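PDB 3ZWU: PHOX from Pseudomonas fluorescens, which hydrolyses phosphate monoesters as an alkaline phosphatase, using an active-site cluster of two irons and three calcium ions, occupied here by vanadate. Local coordinates for residues A[290-295]-A[383-388]; A[89-94]-A[548-553]; A[489-494]-A[510-515]. All coordinates share one frame; numbering follows the deposited sequence.

Overall arrangement
The three contacts stand around one metal cluster near the middle of a beta-propeller, and each lends it one or two carboxylates: contact 1 supplies Asp292 and Glu387, contact 2 Glu90, contact 3 Asp494. None touches another; their centres lie 18 to 21 Å apart, while their nearest atoms come to about 5 Å between contact 3 and either of the others and about 7 Å between contacts 1 and 2. Contacts 1 and 2 hold different irons of the oxo-bridged pair, whereas contacts 1 and 3 share a calcium ion. Vanadate is met by all three. Along the chain, contacts 1 and 3 follow one another within the long span joining 89-94 to 548-553.

Contact 1. Residues A[290-295]-A[383-388]; sequences GDDERG and MDRPEW. With CA (calcium ion), chain G; CA (calcium ion), chain F; FEO (mu-oxo-diiron), chain I; VO4 (vanadate ion), chain C.
The guanidinium of Arg385 and the carboxylate of Asp292 lie nearly in one plane, 13° apart, and meet edge to edge; farther round the guanidinium rim, a vanadate oxygen and a water also lie in its plane. Arg385 grips side-on: NE reaches Asp292 OD1 at 2.9 Å in an almost straight bond (167°), while NH2 reaches Asp292 OD2 at 3.1 Å, and both oxygens use their syn lone pairs. Asp292 points its carboxylate at the metals because CG stands opposite the backbone N (chi1 -176°), and OD2 binds the second iron of the oxo-bridged pair at 2.0 Å. Glu387 OE2 binds that iron too, at 2.1 Å, with the two carboxylate planes turned well apart. The shared iron holds Asp292 OD2 and Glu387 OE2 close together and probably offsets their like charges. Both Glu387 oxygens also bind one calcium ion, and OE2 reaches a second at 2.9 Å. Arg385 NH2 approaches vanadate O4 at 3.0 Å and donates to a calcium-bound water that itself donates to the vanadate. An alanine here is likely to leave Asp292 OD1 without its charged mate, the carboxylate less firmly fixed in rotation, and the anion short of a positive neighbour. Pro386 CD packs on Asp291 O at 3.4 Å, and the side chains of Arg294 and Arg385 lie side by side, touching at their CG atoms. Gly295 N bonds to Met383 O, tying the far ends of the segments. Glu194 and Glu273 complete the carboxylates on the iron, and Asp479 joins Glu387 on calcium. Edge strand 386-391 and the turn after strand 284-290 thereby build one wall of the PhoX active site: Asp292 on iron and Glu387 bridging iron and calcium, with an arginine beside the bound phosphate mimic.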
loop_
_atom_site.group_PDB
_atom_site.type_symbol
_atom_site.label_atom_id
_atom_site.label_comp_id
_atom_site.label_asym_id
_atom_site.label_seq_id
_atom_site.Cartn_x
_atom_site.Cartn_y
_atom_site.Cartn_z
ATOM N N GLY A 290 5.666 -4.416 5.041
ATOM C CA GLY A 290 6.151 -5.247 3.947
ATOM C C GLY A 290 6.957 -4.407 2.960
ATOM O O GLY A 290 6.671 -3.216 2.775
ATOM N N ASP A 291 7.978 -5.022 2.344
ATOM C CA ASP A 291 8.803 -4.420 1.308
ATOM C C ASP A 291 8.405 -5.129 0.021
ATOM O O ASP A 291 8.790 -6.281 -0.174
ATOM C CB ASP A 291 10.296 -4.635 1.613
ATOM C CG ASP A 291 11.244 -4.000 0.621
ATOM O OD1 ASP A 291 10.767 -3.286 -0.294
ATOM O OD2 ASP A 291 12.470 -4.192 0.764
ATOM N N ASP A 292 7.603 -4.480 -0.835
ATOM C CA ASP A 292 7.126 -5.149 -2.036
ATOM C C ASP A 292 8.121 -5.188 -3.175
ATOM O O ASP A 292 8.182 -4.281 -4.002
ATOM C CB ASP A 292 5.795 -4.578 -2.535
ATOM C CG ASP A 292 5.240 -5.333 -3.734
ATOM O OD1 ASP A 292 5.845 -6.350 -4.134
ATOM O OD2 ASP A 292 4.247 -4.873 -4.311
ATOM N N GLU A 293 8.825 -6.299 -3.261
ATOM C CA GLU A 293 9.690 -6.618 -4.377
ATOM C C GLU A 293 9.977 -8.110 -4.281
ATOM O O GLU A 293 9.987 -8.655 -3.174
ATOM C CB GLU A 293 10.966 -5.776 -4.384
ATOM C CG GLU A 293 11.823 -5.998 -5.615
ATOM C CD GLU A 293 12.918 -4.975 -5.845
ATOM O OE1 GLU A 293 12.796 -3.830 -5.351
ATOM O OE2 GLU A 293 13.898 -5.320 -6.543
ATOM N N ARG A 294 10.143 -8.779 -5.430
ATOM C CA ARG A 294 10.406 -10.218 -5.444
ATOM C C ARG A 294 11.636 -10.523 -4.595
ATOM O O ARG A 294 12.692 -9.937 -4.828
ATOM C CB ARG A 294 10.653 -10.724 -6.873
ATOM C CG ARG A 294 9.416 -10.736 -7.774
ATOM C CD ARG A 294 9.725 -11.318 -9.149
ATOM N NE ARG A 294 10.863 -10.656 -9.798
ATOM C CZ ARG A 294 10.803 -9.606 -10.618
ATOM N NH1 ARG A 294 9.631 -9.059 -10.932
ATOM N NH2 ARG A 294 11.915 -9.098 -11.136
ATOM N N GLY A 295 11.499 -11.405 -3.604
ATOM C CA GLY A 295 12.616 -11.800 -2.756
ATOM C C GLY A 295 13.010 -10.815 -1.663
ATOM O O GLY A 295 14.105 -10.952 -1.113
ATOM N N MET A 383 11.045 -13.137 0.568
ATOM C CA MET A 383 9.621 -13.439 0.438
ATOM C C MET A 383 9.038 -13.171 -0.931
ATOM O O MET A 383 9.586 -12.404 -1.726
ATOM C CB MET A 383 8.819 -12.614 1.458
ATOM C CG MET A 383 9.309 -12.731 2.877
ATOM S SD MET A 383 9.251 -14.414 3.537
ATOM C CE MET A 383 7.491 -14.610 3.743
ATOM N N ASP A 384 7.865 -13.778 -1.172
ATOM C CA ASP A 384 7.135 -13.615 -2.421
ATOM C C ASP A 384 6.317 -12.332 -2.430
ATOM O O ASP A 384 5.090 -12.366 -2.343
ATOM C CB ASP A 384 6.210 -14.816 -2.685
ATOM C CG ASP A 384 6.893 -16.117 -3.025
ATOM O OD1 ASP A 384 8.124 -16.106 -3.224
ATOM O OD2 ASP A 384 6.182 -17.138 -3.154
ATOM N N ARG A 385 6.999 -11.192 -2.566
ATOM C CA ARG A 385 6.367 -9.879 -2.669
ATOM C C ARG A 385 5.366 -9.555 -1.556
ATOM O O ARG A 385 4.148 -9.573 -1.784
ATOM C CB ARG A 385 5.693 -9.738 -4.026
ATOM C CG ARG A 385 6.660 -9.708 -5.188
ATOM C CD ARG A 385 5.935 -9.370 -6.466
ATOM N NE ARG A 385 5.323 -8.042 -6.386
ATOM C CZ ARG A 385 4.381 -7.578 -7.202
ATOM N NH1 ARG A 385 3.924 -8.328 -8.202
ATOM N NH2 ARG A 385 3.885 -6.359 -7.026
ATOM N N PRO A 386 5.863 -9.213 -0.367
ATOM C CA PRO A 386 4.977 -8.814 0.708
ATOM C C PRO A 386 4.241 -7.537 0.329
ATOM O O PRO A 386 4.885 -6.558 -0.053
ATOM C CB PRO A 386 5.913 -8.572 1.899
ATOM C CG PRO A 386 7.151 -9.282 1.579
ATOM C CD PRO A 386 7.255 -9.355 0.092
ATOM N N GLU A 387 2.907 -7.552 0.393
ATOM C CA GLU A 387 2.133 -6.353 0.141
ATOM C C GLU A 387 1.467 -5.955 1.460
ATOM O O GLU A 387 2.208 -5.692 2.410
ATOM C CB GLU A 387 1.232 -6.476 -1.104
ATOM C CG GLU A 387 2.043 -6.466 -2.390
ATOM C CD GLU A 387 1.298 -6.056 -3.647
ATOM O OE1 GLU A 387 0.586 -6.913 -4.208
ATOM O OE2 GLU A 387 1.419 -4.886 -4.078
ATOM N N TRP A 388 0.139 -5.890 1.570
ATOM C CA TRP A 388 -0.472 -5.362 2.781
ATOM C C TRP A 388 -0.430 -6.307 3.947
ATOM O O TRP A 388 -0.556 -7.517 3.775
ATOM C CB TRP A 388 -1.927 -4.957 2.562
ATOM C CG TRP A 388 -2.156 -3.827 1.613
ATOM C CD1 TRP A 388 -1.626 -3.679 0.361
ATOM C CD2 TRP A 388 -3.196 -2.858 1.722
ATOM N NE1 TRP A 388 -2.250 -2.649 -0.298
ATOM C CE2 TRP A 388 -3.226 -2.135 0.510
ATOM C CE3 TRP A 388 -4.139 -2.558 2.712
ATOM C CZ2 TRP A 388 -4.139 -1.113 0.280
ATOM C CZ3 TRP A 388 -5.057 -1.556 2.474
ATOM C CH2 TRP A 388 -5.044 -0.842 1.273
HETATM CA CA CA G . 0.238 -5.494 -6.267
HETATM CA CA CA F . -0.594 -2.854 -3.930
HETATM FE FE1 FEO I . 1.723 -0.194 -4.796
HETATM FE FE2 FEO I . 2.957 -3.395 -4.002
HETATM O O FEO I . 1.584 -2.141 -4.464
HETATM V V VO4 C . 1.721 -2.510 -6.775
HETATM O O1 VO4 C . 1.738 -2.764 -8.505
HETATM O O2 VO4 C . 0.103 -3.135 -6.453
HETATM O O3 VO4 C . 2.022 -0.807 -6.773
HETATM O O4 VO4 C . 2.985 -3.572 -6.237
HETATM O O HOH W 1 3.093 -3.803 4.147
HETATM O O HOH W 2 1.602 -5.617 -8.298
HETATM O O HOH W 3 -1.462 -0.945 -2.481
HETATM O O HOH W 4 -2.889 -2.438 -4.656
HETATM O O HOH W 5 -0.454 -0.430 -5.153
HETATM O O HOH W 6 -0.319 -7.678 -6.934
#

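Contact 2. Residues A[89-94]-A[548-553]; sequences NEYTNY and GIQHPG. With FEO (mu-oxo-diiron), chain I; VO4 (vanadate ion), chain C.
Glu90 and Gln550 each place CG anti to the backbone N (chi1 -166° and -167°) and run on extended, and this brings carboxylate and amide together from opposing loop and strand, the chains crossing at about a right angle. Gln550 NE2 donates to Glu90 OE1 at 3.3 Å, a long bond that arrives from above the carboxylate plane, 43° out of it. The amide also donates to Asn67 O, its stronger partner. A calcium-bound water lies 2.7 Å from both Glu90 OE1 and Gln550 OE1 and links the two side chains a second way. Glu90 OE2, turned to the metals, binds the first iron of the oxo-bridged pair at 2.0 Å, beside Cys179 and Glu194. In the propeller, this joins the loop leaving strand 82-89 to the end of strand 544-550, so two separate sheets meet beside the iron site, with Gln550 as a second-shell residue probably helping to steady a first-shell ligand. Farther out, Tyr91 OH comes within 3.0 Å of His551 CD2, an approach oblique to both rings. The imidazole is anchored at its nitrogens: NE2 bonds to Glu532, a calcium ligand, and ND1 to Gly530 O. Asn93 OD1 rests against His551 CB at 3.7 Å, its amide plane steep to the imidazole, while Asn93 ND2 donates to Asn67 OD1.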
loop_
_atom_site.group_PDB
_atom_site.type_symbol
_atom_site.label_atom_id
_atom_site.label_comp_id
_atom_site.label_asym_id
_atom_site.label_seq_id
_atom_site.Cartn_x
_atom_site.Cartn_y
_atom_site.Cartn_z
ATOM N N ASN A 89 -2.380 8.546 -3.521
ATOM C CA ASN A 89 -2.401 8.665 -4.972
ATOM C C ASN A 89 -1.045 8.147 -5.406
ATOM O O ASN A 89 -0.030 8.806 -5.196
ATOM C CB ASN A 89 -2.614 10.105 -5.364
ATOM C CG ASN A 89 -3.948 10.626 -4.911
ATOM O OD1 ASN A 89 -4.026 11.585 -4.134
ATOM N ND2 ASN A 89 -5.027 10.050 -5.423
ATOM N N GLU A 90 -1.014 6.925 -5.935
ATOM C CA GLU A 90 0.237 6.228 -6.185
ATOM C C GLU A 90 1.023 6.641 -7.400
ATOM O O GLU A 90 2.232 6.820 -7.307
ATOM C CB GLU A 90 -0.018 4.724 -6.207
ATOM C CG GLU A 90 1.266 3.921 -6.113
ATOM C CD GLU A 90 1.072 2.427 -6.180
ATOM O OE1 GLU A 90 0.287 1.963 -7.039
ATOM O OE2 GLU A 90 1.739 1.717 -5.397
ATOM N N TYR A 91 0.391 6.688 -8.550
ATOM C CA TYR A 91 1.091 7.009 -9.781
ATOM C C TYR A 91 0.118 7.566 -10.790
ATOM O O TYR A 91 -0.996 7.904 -10.407
ATOM C CB TYR A 91 1.914 5.801 -10.292
ATOM C CG TYR A 91 1.131 4.602 -10.780
ATOM C CD1 TYR A 91 0.507 3.745 -9.885
ATOM C CD2 TYR A 91 1.094 4.269 -12.130
ATOM C CE1 TYR A 91 -0.176 2.614 -10.321
ATOM C CE2 TYR A 91 0.430 3.129 -12.577
ATOM C CZ TYR A 91 -0.200 2.299 -11.668
ATOM O OH TYR A 91 -0.841 1.150 -12.067
ATOM N N THR A 92 0.526 7.731 -12.044
ATOM C CA THR A 92 -0.373 8.278 -13.052
ATOM C C THR A 92 -0.271 7.483 -14.334
ATOM O O THR A 92 0.680 6.734 -14.543
ATOM C CB THR A 92 -0.135 9.776 -13.243
ATOM O OG1 THR A 92 -1.149 10.283 -14.115
ATOM C CG2 THR A 92 1.254 10.099 -13.798
ATOM N N ASN A 93 -1.281 7.644 -15.177
ATOM C CA ASN A 93 -1.411 6.948 -16.443
ATOM C C ASN A 93 -1.174 7.971 -17.532
ATOM O O ASN A 93 -2.055 8.777 -17.824
ATOM C CB ASN A 93 -2.804 6.333 -16.531
ATOM C CG ASN A 93 -3.203 5.665 -15.238
ATOM O OD1 ASN A 93 -2.553 4.709 -14.794
ATOM N ND2 ASN A 93 -4.205 6.198 -14.548
ATOM N N TYR A 94 0.036 7.986 -18.101
ATOM C CA TYR A 94 0.402 8.970 -19.116
ATOM C C TYR A 94 -0.541 8.997 -20.314
ATOM O O TYR A 94 -0.772 10.071 -20.861
ATOM C CB TYR A 94 1.851 8.774 -19.580
ATOM C CG TYR A 94 2.943 9.053 -18.560
ATOM C CD1 TYR A 94 2.708 9.874 -17.457
ATOM C CD2 TYR A 94 4.240 8.589 -18.757
ATOM C CE1 TYR A 94 3.722 10.185 -16.558
ATOM C CE2 TYR A 94 5.255 8.875 -17.850
ATOM C CZ TYR A 94 4.995 9.690 -16.762
ATOM O OH TYR A 94 5.991 10.011 -15.876
ATOM N N GLY A 548 -11.207 1.433 -3.325
ATOM C CA GLY A 548 -10.649 2.122 -4.480
ATOM C C GLY A 548 -10.614 1.251 -5.723
ATOM O O GLY A 548 -10.381 0.043 -5.642
ATOM N N ILE A 549 -10.882 1.878 -6.871
ATOM C CA ILE A 549 -10.793 1.288 -8.196
ATOM C C ILE A 549 -9.668 2.076 -8.837
ATOM O O ILE A 549 -9.846 3.252 -9.153
ATOM C CB ILE A 549 -12.125 1.435 -8.957
ATOM C CG1 ILE A 549 -13.262 0.697 -8.221
ATOM C CG2 ILE A 549 -11.988 0.963 -10.405
ATOM C CD1 ILE A 549 -13.057 -0.790 -7.954
ATOM N N GLN A 550 -8.492 1.461 -8.941
ATOM C CA GLN A 550 -7.291 2.123 -9.430
ATOM C C GLN A 550 -7.021 1.781 -10.877
ATOM O O GLN A 550 -7.168 0.626 -11.273
ATOM C CB GLN A 550 -6.105 1.698 -8.566
ATOM C CG GLN A 550 -4.861 2.544 -8.753
ATOM C CD GLN A 550 -3.643 1.925 -8.111
ATOM O OE1 GLN A 550 -3.312 0.774 -8.370
ATOM N NE2 GLN A 550 -2.915 2.675 -7.291
ATOM N N HIS A 551 -6.590 2.786 -11.653
ATOM C CA HIS A 551 -6.248 2.688 -13.068
ATOM C C HIS A 551 -7.236 1.909 -13.936
ATOM O O HIS A 551 -6.808 1.080 -14.739
ATOM C CB HIS A 551 -4.795 2.201 -13.271
ATOM C CG HIS A 551 -4.494 0.839 -12.727
ATOM N ND1 HIS A 551 -5.001 -0.307 -13.310
ATOM C CD2 HIS A 551 -3.737 0.484 -11.666
ATOM C CE1 HIS A 551 -4.541 -1.315 -12.595
ATOM N NE2 HIS A 551 -3.743 -0.887 -11.620
ATOM N N PRO A 552 -8.547 2.193 -13.833
ATOM C CA PRO A 552 -9.462 1.501 -14.741
ATOM C C PRO A 552 -9.044 1.796 -16.189
ATOM O O PRO A 552 -8.662 2.924 -16.507
ATOM C CB PRO A 552 -10.837 2.089 -14.396
ATOM C CG PRO A 552 -10.548 3.392 -13.730
ATOM C CD PRO A 552 -9.262 3.177 -12.998
ATOM N N GLY A 553 -9.016 0.765 -17.037
ATOM C CA GLY A 553 -8.610 0.921 -18.429
ATOM C C GLY A 553 -7.121 1.181 -18.609
ATOM O O GLY A 553 -6.753 1.896 -19.540
HETATM FE FE1 FEO I . 1.723 -0.194 -4.796
HETATM FE FE2 FEO I . 2.957 -3.395 -4.002
HETATM O O FEO I . 1.584 -2.141 -4.464
HETATM V V VO4 C . 1.721 -2.510 -6.775
HETATM O O1 VO4 C . 1.738 -2.764 -8.505
HETATM O O2 VO4 C . 0.103 -3.135 -6.453
HETATM O O3 VO4 C . 2.022 -0.807 -6.773
HETATM O O4 VO4 C . 2.985 -3.572 -6.237
HETATM O O HOH W 7 -0.859 -0.312 -7.893
HETATM O O HOH W 5 -0.454 -0.430 -5.153
#

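Contact 3. Residues A[489-494]-A[510-515]; sequences LWILTD and QMLCAD. With CA (calcium ion), chain G; CA (calcium ion), chain H; VO4 (vanadate ion), chain C.
Strands 489-493 and 510-514 run antiparallel, their axes 4.5 Å apart at closest and 157° between directions. Leu489 with Ala514 and Ile491 with Leu512 are hydrogen-bonded pairs, alternating with the non-hydrogen-bonded pairs Trp490 with Cys513 and Leu492 with Met511. The Ile491 pair is closed by Ile491 N to Leu512 O at 2.8 Å (173°) and by Leu512 N to Ile491 O at 2.7 Å. Beyond it, Thr493 N donates to Gln510 O. The return bond goes to a side chain: Thr493 OG1, set between its own backbone N and carbonyl carbon (chi1 80°), accepts from Gln510 N at 3.0 Å and also bonds to Asn509. These are the two middle strands of a four-stranded antiparallel sheet, a blade of the propeller, with 478-483 and 521-526 outside them. On the face of Trp490 and Met511, Cys513 SG sits 3.7 Å above the centre of the tryptophan six-membered ring, a sulfur-aromatic contact that its CB supplements with a CH-pi approach. Met511 SD meets that ring obliquely and lies 3.9 Å from Leu492 CD1, the two chains side by side. Phe524 and Leu545 also pack here, and Trp490 NE1 bonds to Asp484. On the other face, Ile491 CD1 touches Ala514 CB and Thr493 CG2 meets Leu512 CD1. Just past the strand, Asp494 OD2 bridges two calcium ions, at 2.4 Å to the one shared with Glu387 and Asp479 and 2.5 Å to the one shared with Glu532, while Asp494 OD1 takes a proton from a calcium-bound water.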
loop_
_atom_site.group_PDB
_atom_site.type_symbol
_atom_site.label_atom_id
_atom_site.label_comp_id
_atom_site.label_asym_id
_atom_site.label_seq_id
_atom_site.Cartn_x
_atom_site.Cartn_y
_atom_site.Cartn_z
ATOM N N LEU A 489 -12.236 -10.530 7.288
ATOM C CA LEU A 489 -10.999 -10.169 6.605
ATOM C C LEU A 489 -11.333 -9.931 5.145
ATOM O O LEU A 489 -11.718 -10.869 4.447
ATOM C CB LEU A 489 -9.956 -11.281 6.738
ATOM C CG LEU A 489 -8.648 -11.078 5.967
ATOM C CD1 LEU A 489 -7.939 -9.799 6.397
ATOM C CD2 LEU A 489 -7.736 -12.271 6.149
ATOM N N TRP A 490 -11.183 -8.688 4.683
ATOM C CA TRP A 490 -11.474 -8.316 3.307
ATOM C C TRP A 490 -10.184 -8.416 2.504
ATOM O O TRP A 490 -9.157 -7.925 2.960
ATOM C CB TRP A 490 -12.072 -6.913 3.268
ATOM C CG TRP A 490 -13.365 -6.817 4.023
ATOM C CD1 TRP A 490 -13.527 -6.606 5.361
ATOM C CD2 TRP A 490 -14.674 -7.033 3.493
ATOM N NE1 TRP A 490 -14.861 -6.624 5.683
ATOM C CE2 TRP A 490 -15.590 -6.850 4.548
ATOM C CE3 TRP A 490 -15.165 -7.341 2.221
ATOM C CZ2 TRP A 490 -16.968 -6.991 4.374
ATOM C CZ3 TRP A 490 -16.529 -7.469 2.050
ATOM C CH2 TRP A 490 -17.416 -7.286 3.115
ATOM N N ILE A 491 -10.224 -9.113 1.355
ATOM C CA ILE A 491 -9.062 -9.385 0.505
ATOM C C ILE A 491 -9.287 -8.702 -0.823
ATOM O O ILE A 491 -10.309 -8.951 -1.455
ATOM C CB ILE A 491 -8.894 -10.916 0.306
ATOM C CG1 ILE A 491 -8.713 -11.639 1.656
ATOM C CG2 ILE A 491 -7.719 -11.229 -0.635
ATOM C CD1 ILE A 491 -9.074 -13.126 1.609
ATOM N N LEU A 492 -8.334 -7.868 -1.260
ATOM C CA LEU A 492 -8.438 -7.116 -2.503
ATOM C C LEU A 492 -7.370 -7.631 -3.459
ATOM O O LEU A 492 -6.254 -7.914 -3.017
ATOM C CB LEU A 492 -8.216 -5.635 -2.202
ATOM C CG LEU A 492 -9.308 -4.911 -1.393
ATOM C CD1 LEU A 492 -9.377 -5.385 0.056
ATOM C CD2 LEU A 492 -9.090 -3.409 -1.431
ATOM N N THR A 493 -7.691 -7.781 -4.757
ATOM C CA THR A 493 -6.728 -8.338 -5.705
ATOM C C THR A 493 -6.180 -7.349 -6.723
ATOM O O THR A 493 -6.862 -6.409 -7.144
ATOM C CB THR A 493 -7.283 -9.591 -6.398
ATOM O OG1 THR A 493 -8.171 -9.240 -7.466
ATOM C CG2 THR A 493 -7.966 -10.540 -5.434
ATOM N N ASP A 494 -4.926 -7.592 -7.118
ATOM C CA ASP A 494 -4.210 -6.850 -8.138
ATOM C C ASP A 494 -3.465 -7.902 -8.956
ATOM O O ASP A 494 -2.239 -8.030 -8.879
ATOM C CB ASP A 494 -3.237 -5.844 -7.512
ATOM C CG ASP A 494 -2.282 -5.234 -8.519
ATOM O OD1 ASP A 494 -2.667 -5.116 -9.707
ATOM O OD2 ASP A 494 -1.133 -4.908 -8.133
ATOM N N GLN A 510 -10.897 -8.167 -7.981
ATOM C CA GLN A 510 -12.027 -8.312 -7.100
ATOM C C GLN A 510 -11.696 -8.114 -5.657
ATOM O O GLN A 510 -10.538 -7.900 -5.295
ATOM C CB GLN A 510 -12.556 -9.742 -7.313
ATOM C CG GLN A 510 -11.464 -10.795 -7.142
ATOM C CD GLN A 510 -11.840 -12.132 -7.703
ATOM O OE1 GLN A 510 -12.284 -13.014 -6.978
ATOM N NE2 GLN A 510 -11.615 -12.334 -8.994
ATOM N N MET A 511 -12.736 -8.179 -4.836
ATOM C CA MET A 511 -12.634 -8.143 -3.401
ATOM C C MET A 511 -13.395 -9.340 -2.870
ATOM O O MET A 511 -14.507 -9.623 -3.318
ATOM C CB MET A 511 -13.210 -6.854 -2.826
ATOM C CG MET A 511 -13.060 -6.762 -1.333
ATOM S SD MET A 511 -13.201 -5.068 -0.729
ATOM C CE MET A 511 -14.904 -4.702 -1.165
ATOM N N LEU A 512 -12.784 -10.051 -1.931
ATOM C CA LEU A 512 -13.369 -11.217 -1.289
ATOM C C LEU A 512 -13.431 -10.965 0.198
ATOM O O LEU A 512 -12.808 -10.030 0.699
ATOM C CB LEU A 512 -12.528 -12.460 -1.583
ATOM C CG LEU A 512 -12.272 -12.724 -3.068
ATOM C CD1 LEU A 512 -10.886 -12.254 -3.489
ATOM C CD2 LEU A 512 -12.435 -14.198 -3.405
ATOM N N CYS A 513 -14.206 -11.782 0.903
ATOM C CA CYS A 513 -14.354 -11.675 2.342
ATOM C C CYS A 513 -14.082 -13.030 2.943
ATOM O O CYS A 513 -14.604 -14.026 2.446
ATOM C CB CYS A 513 -15.746 -11.186 2.704
ATOM S SG CYS A 513 -15.914 -10.718 4.438
ATOM N N ALA A 514 -13.289 -13.077 4.015
ATOM C CA ALA A 514 -12.923 -14.331 4.650
ATOM C C ALA A 514 -13.204 -14.344 6.132
ATOM O O ALA A 514 -13.173 -13.304 6.787
ATOM C CB ALA A 514 -11.447 -14.609 4.416
ATOM N N ASP A 515 -13.453 -15.550 6.664
ATOM C CA ASP A 515 -13.626 -15.777 8.087
ATOM C C ASP A 515 -12.253 -16.310 8.525
ATOM O O ASP A 515 -11.887 -17.421 8.131
ATOM C CB ASP A 515 -14.742 -16.803 8.350
ATOM C CG ASP A 515 -15.008 -17.070 9.821
ATOM O OD1 ASP A 515 -14.081 -16.870 10.642
ATOM O OD2 ASP A 515 -16.149 -17.445 10.158
HETATM CA CA CA G . 0.238 -5.494 -6.267
HETATM CA CA CA H . -0.632 -2.567 -8.772
HETATM V V VO4 C . 1.721 -2.510 -6.775
HETATM O O1 VO4 C . 1.738 -2.764 -8.505
HETATM O O2 VO4 C . 0.103 -3.135 -6.453
HETATM O O3 VO4 C . 2.022 -0.807 -6.773
HETATM O O4 VO4 C . 2.985 -3.572 -6.237
HETATM O O HOH W 6 -0.319 -7.678 -6.934
HETATM O O HOH W 8 -0.564 -3.886 -10.896
HETATM O O HOH W 2 1.602 -5.617 -8.298
HETATM O O HOH W 9 0.009 -1.057 -10.848
HETATM O O HOH W 7 -0.859 -0.312 -7.893
#